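Local coordinates for DUF1611 domain-containing protein (Anabaena variabilis, PDB 2OBN) that is of unknown function but pairs a Rossmann-like domain with a P-loop domain, consistent with nucleotide or phosphate binding, at residues B[112-115]-B[119-122]; B[318-323]-B[329-334]; B[158-163]-B[274-279]; B[288-293]-B[297-302]. The protein carries 2 engineered substitutions. All blocks are in the same frame, centred on the assembly; numbering follows the deposited sequence.

Interaction 1. Residues B[112-115]-B[119-122]; sequences TPLA and DLNA
Leu-114 and Ala-115 face Leu-120 and Asn-121 across a short turn at the edge of the Rossmann-like domain, where the loop after strand 105-108 leads into helix 118-121. The loop is anchored before the contact begins, since Thr-112 O accepts a hydrogen bond from the side-chain amide of Asn-108. Pro-113 then rests against Asp-132 of the outer strand 130-132, and the carboxylate of that aspartate takes the backbone N-H groups of both Leu-114 and Ala-115. Leu-114 meets the helix through its base rather than its tip: its CB lies 4.0 Å from Leu-120 CD1. The side chain also packs on Leu-96, Ile-88 and Ile-130. Ala-115 contributes its carbonyl, not its methyl, which points away from the helix, and the amide end of Asn-121 comes up beside that carbonyl. With a valine at Asn-121, the oxygen of Ala-115 would probably face hydrocarbon and lose its polar neighbour. On the helix, Leu-120 has Trp-93, Lys-97 and Leu-100 of helix 92-101 against its side chain. With its CG beside the backbone N (chi1 -62°) and the chain extended beyond it, CD1 comes to the loop, where Leu-120 CD1 lies 3.8 Å from Leu-114 O.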
loop_
_atom_site.group_PDB
_atom_site.type_symbol
_atom_site.label_atom_id
_atom_site.label_comp_id
_atom_site.label_asym_id
_atom_site.label_seq_id
_atom_site.Cartn_x
_atom_site.Cartn_y
_atom_site.Cartn_z
ATOM N N THR B 112 0.546 16.912 1.626
ATOM C CA THR B 112 0.302 17.970 0.641
ATOM C C THR B 112 1.632 18.631 0.232
ATOM O O THR B 112 2.337 19.199 1.085
ATOM C CB THR B 112 -0.650 19.045 1.206
ATOM O OG1 THR B 112 -1.894 18.442 1.594
ATOM C CG2 THR B 112 -0.918 20.138 0.174
ATOM N N PRO B 113 1.983 18.563 -1.068
ATOM C CA PRO B 113 3.241 19.157 -1.533
ATOM C C PRO B 113 3.191 20.693 -1.625
ATOM O O PRO B 113 2.212 21.251 -2.120
ATOM C CB PRO B 113 3.425 18.539 -2.914
ATOM C CG PRO B 113 2.062 18.254 -3.376
ATOM C CD PRO B 113 1.239 17.935 -2.167
ATOM N N LEU B 114 4.248 21.349 -1.150
ATOM C CA LEU B 114 4.333 22.803 -1.108
ATOM C C LEU B 114 5.332 23.460 -2.084
ATOM O O LEU B 114 5.348 24.687 -2.205
ATOM C CB LEU B 114 4.688 23.221 0.317
ATOM C CG LEU B 114 3.669 22.895 1.411
ATOM C CD1 LEU B 114 4.217 23.320 2.775
ATOM C CD2 LEU B 114 2.330 23.554 1.159
ATOM N N ALA B 115 6.144 22.656 -2.768
ATOM C CA ALA B 115 7.181 23.163 -3.678
ATOM C C ALA B 115 6.666 23.846 -4.944
ATOM O O ALA B 115 7.375 24.664 -5.518
ATOM C CB ALA B 115 8.143 22.043 -4.062
ATOM N N ASP B 119 2.148 30.918 -4.667
ATOM C CA ASP B 119 2.198 31.886 -3.567
ATOM C C ASP B 119 3.440 31.719 -2.701
ATOM O O ASP B 119 3.859 32.670 -2.037
ATOM C CB ASP B 119 0.945 31.780 -2.684
ATOM C CG ASP B 119 -0.354 31.820 -3.488
ATOM O OD1 ASP B 119 -0.520 30.988 -4.415
ATOM O OD2 ASP B 119 -1.222 32.661 -3.165
ATOM N N LEU B 120 4.000 30.506 -2.688
ATOM C CA LEU B 120 5.232 30.208 -1.959
ATOM C C LEU B 120 6.442 30.350 -2.885
ATOM O O LEU B 120 7.425 30.976 -2.500
ATOM C CB LEU B 120 5.179 28.816 -1.318
ATOM C CG LEU B 120 4.088 28.592 -0.260
ATOM C CD1 LEU B 120 4.259 27.217 0.358
ATOM C CD2 LEU B 120 4.110 29.670 0.836
ATOM N N ASN B 121 6.372 29.802 -4.100
ATOM C CA ASN B 121 7.471 29.972 -5.077
ATOM C C ASN B 121 7.895 31.401 -5.319
ATOM O O ASN B 121 9.074 31.653 -5.547
ATOM C CB ASN B 121 7.129 29.366 -6.447
ATOM C CG ASN B 121 7.430 27.897 -6.516
ATOM O OD1 ASN B 121 8.355 27.408 -5.853
ATOM N ND2 ASN B 121 6.672 27.176 -7.337
ATOM N N ALA B 122 6.932 32.320 -5.305
ATOM C CA ALA B 122 7.201 33.737 -5.540
ATOM C C ALA B 122 8.068 34.347 -4.441
ATOM O O ALA B 122 8.885 35.228 -4.711
ATOM C CB ALA B 122 5.894 34.501 -5.664
#

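Interaction 2. Residues B[318-323]-B[329-334]; sequences EAIAHT and LPCTDV
Ile-320 lies with its two branches spread along the strand segment 331-332, reaching Cys-331 with one and Thr-332 with the other. Its CG2, anti to the backbone N while CG1 stands beside it (chi1 -71°), comes to 4.1 Å from Cys-331 SG. The longer branch ends on the strand backbone, where CD1 of Ile-320 sits 3.8 Å from Thr-332 CA and 3.7 Å from Asp-333 N. One turn on, Thr-323 completes the helix face: its CG2 is 3.8 Å from Cys-331 SG, which therefore packs between the two helical side chains. The hydroxyl of Thr-323 turns back on its own helix, and OG1 donates to Ala-319 O at 2.9 Å from above the carbonyl plane, while Thr-323 N reaches the same oxygen from the opposite face. Asp-333 has other duties, bonding Thr-308 and capping the next helix through Arg-336 N. The contact belongs to a beta-alpha-beta unit: helix 313-327 covers the edge strand 331-332 and its neighbour 301-307, whose Leu-306 touches both Thr-323 and Cys-331, while Phe-337 of helix 334-337 closes over Ile-320.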
loop_
_atom_site.group_PDB
_atom_site.type_symbol
_atom_site.label_atom_id
_atom_site.label_comp_id
_atom_site.label_asym_id
_atom_site.label_seq_id
_atom_site.Cartn_x
_atom_site.Cartn_y
_atom_site.Cartn_z
ATOM N N GLU B 318 7.971 -4.987 36.160
ATOM C CA GLU B 318 6.896 -5.988 36.268
ATOM C C GLU B 318 6.249 -6.242 34.905
ATOM O O GLU B 318 6.007 -7.390 34.523
ATOM C CB GLU B 318 5.819 -5.572 37.263
ATOM C CG GLU B 318 6.211 -5.785 38.683
ATOM C CD GLU B 318 5.062 -5.581 39.661
ATOM O OE1 GLU B 318 4.074 -4.879 39.321
ATOM O OE2 GLU B 318 5.163 -6.132 40.781
ATOM N N ALA B 319 5.967 -5.174 34.174
ATOM C CA ALA B 319 5.350 -5.310 32.851
ATOM C C ALA B 319 6.246 -6.151 31.919
ATOM O O ALA B 319 5.761 -7.019 31.202
ATOM C CB ALA B 319 5.051 -3.942 32.261
ATOM N N ILE B 320 7.548 -5.901 31.964
ATOM C CA ILE B 320 8.521 -6.666 31.199
ATOM C C ILE B 320 8.486 -8.138 31.610
ATOM O O ILE B 320 8.443 -9.015 30.756
ATOM C CB ILE B 320 9.942 -6.110 31.378
ATOM C CG1 ILE B 320 10.050 -4.768 30.666
ATOM C CG2 ILE B 320 10.968 -7.082 30.801
ATOM C CD1 ILE B 320 11.334 -4.003 30.945
ATOM N N ALA B 321 8.490 -8.391 32.917
ATOM C CA ALA B 321 8.428 -9.751 33.447
ATOM C C ALA B 321 7.154 -10.461 33.000
ATOM O O ALA B 321 7.187 -11.638 32.638
ATOM C CB ALA B 321 8.528 -9.740 34.987
ATOM N N HIS B 322 6.038 -9.741 33.031
ATOM C CA HIS B 322 4.734 -10.282 32.609
ATOM C C HIS B 322 4.716 -10.627 31.123
ATOM O O HIS B 322 4.164 -11.637 30.728
ATOM C CB HIS B 322 3.616 -9.267 32.916
ATOM C CG HIS B 322 2.244 -9.738 32.531
ATOM N ND1 HIS B 322 1.433 -10.450 33.392
ATOM C CD2 HIS B 322 1.541 -9.600 31.379
ATOM C CE1 HIS B 322 0.294 -10.738 32.782
ATOM N NE2 HIS B 322 0.336 -10.236 31.560
ATOM N N THR B 323 5.302 -9.763 30.306
ATOM C CA THR B 323 5.366 -9.973 28.853
ATOM C C THR B 323 6.188 -11.219 28.488
ATOM O O THR B 323 5.853 -11.931 27.559
ATOM C CB THR B 323 5.970 -8.741 28.156
ATOM O OG1 THR B 323 5.164 -7.596 28.448
ATOM C CG2 THR B 323 6.060 -8.941 26.641
ATOM N N LEU B 329 9.173 -15.021 25.133
ATOM C CA LEU B 329 10.237 -14.382 24.366
ATOM C C LEU B 329 10.989 -13.329 25.172
ATOM O O LEU B 329 10.430 -12.755 26.128
ATOM C CB LEU B 329 9.645 -13.655 23.145
ATOM C CG LEU B 329 8.999 -14.499 22.052
ATOM C CD1 LEU B 329 8.342 -13.593 21.035
ATOM C CD2 LEU B 329 10.033 -15.409 21.403
ATOM N N PRO B 330 12.241 -13.035 24.760
ATOM C CA PRO B 330 13.030 -11.962 25.353
ATOM C C PRO B 330 12.301 -10.621 25.274
ATOM O O PRO B 330 11.586 -10.361 24.301
ATOM C CB PRO B 330 14.273 -11.913 24.471
ATOM C CG PRO B 330 14.379 -13.253 23.883
ATOM C CD PRO B 330 12.995 -13.749 23.711
ATOM N N CYS B 331 12.475 -9.771 26.277
ATOM C CA CYS B 331 11.752 -8.505 26.293
ATOM C C CYS B 331 12.336 -7.468 27.206
ATOM O O CYS B 331 12.769 -7.767 28.314
ATOM C CB CYS B 331 10.299 -8.724 26.728
ATOM S SG CYS B 331 9.356 -7.179 27.056
ATOM N N THR B 332 12.331 -6.235 26.719
ATOM C CA THR B 332 12.714 -5.093 27.530
ATOM C C THR B 332 12.219 -3.820 26.868
ATOM O O THR B 332 11.732 -3.843 25.740
ATOM C CB THR B 332 14.252 -4.988 27.732
ATOM O OG1 THR B 332 14.539 -3.997 28.737
ATOM C CG2 THR B 332 14.948 -4.600 26.429
ATOM N N ASP B 333 12.340 -2.718 27.602
ATOM C CA ASP B 333 12.109 -1.380 27.070
ATOM C C ASP B 333 13.524 -0.952 26.642
ATOM O O ASP B 333 14.380 -0.668 27.489
ATOM C CB ASP B 333 11.520 -0.466 28.146
ATOM C CG ASP B 333 11.178 0.904 27.614
ATOM O OD1 ASP B 333 11.844 1.344 26.654
ATOM O OD2 ASP B 333 10.259 1.544 28.153
ATOM N N VAL B 334 13.777 -0.928 25.338
ATOM C CA VAL B 334 15.130 -0.636 24.829
ATOM C C VAL B 334 15.594 0.811 25.021
ATOM O O VAL B 334 16.802 1.089 25.096
ATOM C CB VAL B 334 15.298 -1.057 23.340
ATOM C CG1 VAL B 334 14.902 -2.515 23.160
ATOM C CG2 VAL B 334 14.498 -0.166 22.398
#

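Interaction 3. Residues B[158-163]-B[274-279]; sequences VGTDMA and VPIPPL. With PO4 (phosphate ion), chain G.
The backbones of Thr-160 and Ile-276 come no nearer than 6.8 Å between CA atoms, with no hydrogen bond between the two segments, so side chains bridge them. Segment 158-163 is the end of strand 153-159 running into the P-loop, in a sequence that resembles a Walker A motif, and 274-279 is the loop before helix 279-291. Ile-276 points at Thr-160, and the end of Leu-279 swings in to it, each crossing it at about a right angle. Thr-160 CB lies 4.0 Å from Ile-276 CG2, and Ile-276 CD1 reaches 3.8 Å from Thr-160 O. The Thr-160 methyl takes the other partner, CG2 lying 3.8 Å from Leu-279 CD2. With chi1 at 56° the hydroxyl is set between backbone N and carbonyl carbon, where it bonds His-261 ND1 on the adjacent strand. Cutting Ile-276 back to an alanine would remove the atoms that touch Thr-160 and would probably open a gap beside Thr-160 and Leu-238. Val-274, Pro-275 and Pro-277 pack on Ala-295, Gly-294 and Gly-293 of the second subunit. Asp-161 OD2 is held by Gln-265 and Gly-269 N, while its OD1 accepts from Met-162 N at 2.8 Å, met from above the carboxylate plane. The P-loop grips a phosphate ion, probably from the crystallisation liquor, through Ile-164 N, Gly-165 N, Met-167 N and Lys-166 NZ; Ala-163 N adds a weak bond of 3.2 Å to its O1.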
loop_
_atom_site.group_PDB
_atom_site.type_symbol
_atom_site.label_atom_id
_atom_site.label_comp_id
_atom_site.label_asym_id
_atom_site.label_seq_id
_atom_site.Cartn_x
_atom_site.Cartn_y
_atom_site.Cartn_z
ATOM N N VAL B 158 7.997 -4.129 13.972
ATOM C CA VAL B 158 6.570 -4.204 13.658
ATOM C C VAL B 158 5.852 -3.790 14.935
ATOM O O VAL B 158 6.475 -3.795 15.998
ATOM C CB VAL B 158 6.163 -5.621 13.129
ATOM C CG1 VAL B 158 6.881 -5.899 11.806
ATOM C CG2 VAL B 158 6.485 -6.730 14.116
ATOM N N GLY B 159 4.580 -3.401 14.864
ATOM C CA GLY B 159 3.894 -2.960 16.078
ATOM C C GLY B 159 2.439 -3.327 16.270
ATOM O O GLY B 159 1.725 -3.685 15.325
ATOM N N THR B 160 1.998 -3.218 17.525
ATOM C CA THR B 160 0.583 -3.463 17.887
ATOM C C THR B 160 -0.285 -2.233 17.591
ATOM O O THR B 160 -1.503 -2.312 17.682
ATOM C CB THR B 160 0.414 -3.866 19.359
ATOM O OG1 THR B 160 0.984 -2.868 20.205
ATOM C CG2 THR B 160 1.096 -5.128 19.635
ATOM N N ASP B 161 0.351 -1.107 17.243
ATOM C CA ASP B 161 -0.338 0.132 16.893
ATOM C C ASP B 161 0.734 1.054 16.284
ATOM O O ASP B 161 1.904 0.677 16.154
ATOM C CB ASP B 161 -1.005 0.768 18.139
ATOM C CG ASP B 161 -2.059 1.850 17.809
ATOM O OD1 ASP B 161 -2.337 2.130 16.616
ATOM O OD2 ASP B 161 -2.608 2.438 18.774
HETATM N N MSE B 162 0.310 2.241 15.877
HETATM C CA MSE B 162 1.185 3.264 15.346
HETATM C C MSE B 162 1.584 4.234 16.444
HETATM O O MSE B 162 0.878 4.355 17.453
HETATM C CB MSE B 162 0.457 4.015 14.252
HETATM C CG MSE B 162 0.317 3.150 13.022
HETATM SE SE MSE B 162 -0.907 3.788 11.735
HETATM C CE MSE B 162 -0.282 5.629 11.617
ATOM N N ALA B 163 2.711 4.921 16.223
ATOM C CA ALA B 163 3.247 5.904 17.157
ATOM C C ALA B 163 3.497 5.305 18.530
ATOM O O ALA B 163 3.036 5.857 19.509
ATOM C CB ALA B 163 2.319 7.128 17.260
ATOM N N VAL B 274 -11.520 -1.090 18.121
ATOM C CA VAL B 274 -10.725 -2.224 17.638
ATOM C C VAL B 274 -9.794 -2.727 18.720
ATOM O O VAL B 274 -8.893 -2.018 19.126
ATOM C CB VAL B 274 -9.858 -1.814 16.430
ATOM C CG1 VAL B 274 -9.095 -3.014 15.884
ATOM C CG2 VAL B 274 -10.718 -1.193 15.325
ATOM N N PRO B 275 -10.000 -3.957 19.199
ATOM C CA PRO B 275 -9.050 -4.411 20.214
ATOM C C PRO B 275 -7.648 -4.791 19.703
ATOM O O PRO B 275 -7.434 -5.001 18.498
ATOM C CB PRO B 275 -9.715 -5.677 20.760
ATOM C CG PRO B 275 -10.580 -6.174 19.643
ATOM C CD PRO B 275 -11.045 -4.966 18.918
ATOM N N ILE B 276 -6.712 -4.853 20.645
ATOM C CA ILE B 276 -5.388 -5.385 20.410
ATOM C C ILE B 276 -5.449 -6.799 20.968
ATOM O O ILE B 276 -5.632 -6.979 22.173
ATOM C CB ILE B 276 -4.271 -4.626 21.157
ATOM C CG1 ILE B 276 -4.160 -3.184 20.629
ATOM C CG2 ILE B 276 -2.945 -5.401 21.019
ATOM C CD1 ILE B 276 -2.983 -2.361 21.202
ATOM N N PRO B 277 -5.296 -7.817 20.115
ATOM C CA PRO B 277 -5.340 -9.150 20.721
ATOM C C PRO B 277 -4.173 -9.416 21.703
ATOM O O PRO B 277 -3.210 -8.628 21.766
ATOM C CB PRO B 277 -5.208 -10.097 19.515
ATOM C CG PRO B 277 -5.387 -9.255 18.283
ATOM C CD PRO B 277 -5.055 -7.862 18.658
ATOM N N PRO B 278 -4.249 -10.517 22.468
ATOM C CA PRO B 278 -3.117 -10.851 23.330
ATOM C C PRO B 278 -1.876 -10.998 22.457
ATOM O O PRO B 278 -2.012 -11.362 21.292
ATOM C CB PRO B 278 -3.509 -12.198 23.925
ATOM C CG PRO B 278 -5.013 -12.226 23.859
ATOM C CD PRO B 278 -5.348 -11.491 22.586
ATOM N N LEU B 279 -0.696 -10.735 23.017
ATOM C CA LEU B 279 0.551 -10.756 22.246
ATOM C C LEU B 279 0.888 -12.061 21.528
ATOM O O LEU B 279 1.406 -11.998 20.417
ATOM C CB LEU B 279 1.737 -10.256 23.086
ATOM C CG LEU B 279 1.712 -8.744 23.410
ATOM C CD1 LEU B 279 2.895 -8.334 24.287
ATOM C CD2 LEU B 279 1.711 -7.887 22.143
HETATM P P PO4 G . 6.462 4.812 15.700
HETATM O O1 PO4 G . 5.471 5.516 14.793
HETATM O O2 PO4 G . 7.751 4.556 14.928
HETATM O O3 PO4 G . 6.824 5.685 16.860
HETATM O O4 PO4 G . 5.925 3.506 16.207
#

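Interaction 4. Residues B[288-293]-B[297-302]; sequences TVASGG and GTVPVV
A Schellman motif ends helix 279-291, where Ala-290 and Ser-291 lie against Gly-297 and Val-299, on the way into strand 301-307 of the P-loop domain. Gly-292 is the C-prime residue, with the positive phi (57°) that glycine tolerates easily. Gly-293 N returns to Thr-288 O at 3.2 Å, and a weaker bond joins Gly-292 N to Val-289 O. The turn lets the chain double back, and the helix and the strand that follows it here complete the beta-alpha-beta unit begun by strand 256-262. The apolar contact is small and close. Ala-290 CB points at the incoming chain and lies 3.7 Å from Val-299 CB. Val-299 places CG1 anti to its backbone N (chi1 -176°) and CG2 beside that N, so CG2 is the methyl that meets the alanine, 4.0 Å from Ala-290 CB. Leu-257 of the adjacent strand touches both side chains, and Ile-249 of helix 245-252 adds to the packing of Ala-290. Val-289, on another face of the helix, packs on Val-289 of the second subunit, and Thr-288 on Arg-284 of that subunit, so this helix also lines the dimer contact. Further out, a backbone oxygen takes the contact. Gly-297 O receives a CA-H...O contact from Ser-291, CA to O being 3.6 Å with 141° at the hydrogen, and Ser-291 CB lies 3.8 Å from the same oxygen.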
loop_
_atom_site.group_PDB
_atom_site.type_symbol
_atom_site.label_atom_id
_atom_site.label_comp_id
_atom_site.label_asym_id
_atom_site.label_seq_id
_atom_site.Cartn_x
_atom_site.Cartn_y
_atom_site.Cartn_z
ATOM N N THR B 288 2.867 -15.443 10.406
ATOM C CA THR B 288 2.101 -16.028 9.309
ATOM C C THR B 288 2.172 -15.135 8.068
ATOM O O THR B 288 2.310 -15.656 6.951
ATOM C CB THR B 288 0.631 -16.293 9.747
ATOM O OG1 THR B 288 0.617 -17.326 10.748
ATOM C CG2 THR B 288 -0.253 -16.736 8.570
ATOM N N VAL B 289 2.078 -13.811 8.264
ATOM C CA VAL B 289 2.199 -12.836 7.169
ATOM C C VAL B 289 3.616 -12.863 6.605
ATOM O O VAL B 289 3.800 -12.901 5.398
ATOM C CB VAL B 289 1.826 -11.387 7.612
ATOM C CG1 VAL B 289 2.153 -10.343 6.530
ATOM C CG2 VAL B 289 0.341 -11.295 7.945
ATOM N N ALA B 290 4.619 -12.860 7.477
ATOM C CA ALA B 290 6.010 -12.852 7.034
ATOM C C ALA B 290 6.420 -14.120 6.271
ATOM O O ALA B 290 7.175 -14.024 5.306
ATOM C CB ALA B 290 6.945 -12.586 8.205
ATOM N N SER B 291 5.921 -15.288 6.678
ATOM C CA SER B 291 6.208 -16.530 5.960
ATOM C C SER B 291 5.250 -16.745 4.779
ATOM O O SER B 291 5.499 -17.612 3.933
ATOM C CB SER B 291 6.073 -17.745 6.878
ATOM O OG SER B 291 4.701 -18.010 7.164
ATOM N N GLY B 292 4.157 -15.985 4.732
ATOM C CA GLY B 292 3.152 -16.156 3.683
ATOM C C GLY B 292 2.617 -17.575 3.676
ATOM O O GLY B 292 2.469 -18.184 2.614
ATOM N N GLY B 293 2.360 -18.122 4.867
ATOM C CA GLY B 293 1.874 -19.487 4.992
ATOM C C GLY B 293 2.782 -20.551 4.393
ATOM O O GLY B 293 2.351 -21.696 4.212
ATOM N N GLY B 297 10.432 -17.819 3.616
ATOM C CA GLY B 297 11.034 -18.564 4.710
ATOM C C GLY B 297 10.414 -18.156 6.036
ATOM O O GLY B 297 9.757 -17.108 6.145
ATOM N N THR B 298 10.613 -18.992 7.047
ATOM C CA THR B 298 10.116 -18.694 8.368
ATOM C C THR B 298 10.834 -17.439 8.861
ATOM O O THR B 298 12.048 -17.347 8.731
ATOM C CB THR B 298 10.379 -19.872 9.311
ATOM O OG1 THR B 298 9.759 -21.048 8.778
ATOM C CG2 THR B 298 9.803 -19.603 10.700
ATOM N N VAL B 299 10.076 -16.455 9.341
ATOM C CA VAL B 299 10.635 -15.235 9.899
ATOM C C VAL B 299 10.077 -15.105 11.323
ATOM O O VAL B 299 8.890 -14.912 11.494
ATOM C CB VAL B 299 10.240 -14.001 9.099
ATOM C CG1 VAL B 299 10.935 -12.767 9.667
ATOM C CG2 VAL B 299 10.597 -14.186 7.638
ATOM N N PRO B 300 10.934 -15.250 12.346
ATOM C CA PRO B 300 10.447 -15.179 13.708
ATOM C C PRO B 300 10.385 -13.797 14.334
ATOM O O PRO B 300 11.163 -12.916 13.969
ATOM C CB PRO B 300 11.502 -15.982 14.479
ATOM C CG PRO B 300 12.750 -15.729 13.751
ATOM C CD PRO B 300 12.380 -15.563 12.300
ATOM N N VAL B 301 9.448 -13.640 15.271
ATOM C CA VAL B 301 9.405 -12.485 16.152
ATOM C C VAL B 301 10.369 -12.961 17.252
ATOM O O VAL B 301 10.095 -13.927 17.975
ATOM C CB VAL B 301 7.974 -12.175 16.696
ATOM C CG1 VAL B 301 8.031 -11.045 17.733
ATOM C CG2 VAL B 301 6.999 -11.786 15.543
ATOM N N VAL B 302 11.510 -12.303 17.361
ATOM C CA VAL B 302 12.564 -12.771 18.264
ATOM C C VAL B 302 12.495 -12.203 19.653
ATOM O O VAL B 302 13.201 -12.667 20.535
ATOM C CB VAL B 302 13.997 -12.507 17.690
ATOM C CG1 VAL B 302 14.183 -13.237 16.371
ATOM C CG2 VAL B 302 14.276 -11.003 17.529
#

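Overall arrangement
Interactions 2, 3 and 4 share the P-loop domain and its six-stranded parallel sheet, whereas interaction 1 lies in the Rossmann-like domain, its centre 37 to 47 Å from theirs and on the opposite side of the chain's centre from all three. Interaction 3 carries the phosphate site. It touches interaction 2 where Thr-323 CG2 packs on Leu-279 CD1 at 4.0 Å, so helix 313-327 packs against the start of helix 279-291. Interactions 2 and 4 meet along neighbouring strands, Pro-330 CD lying 3.4 Å from Val-302 O. Interactions 3 and 4 do not touch, their nearest atoms being about 5 Å apart, yet both pack on the second subunit.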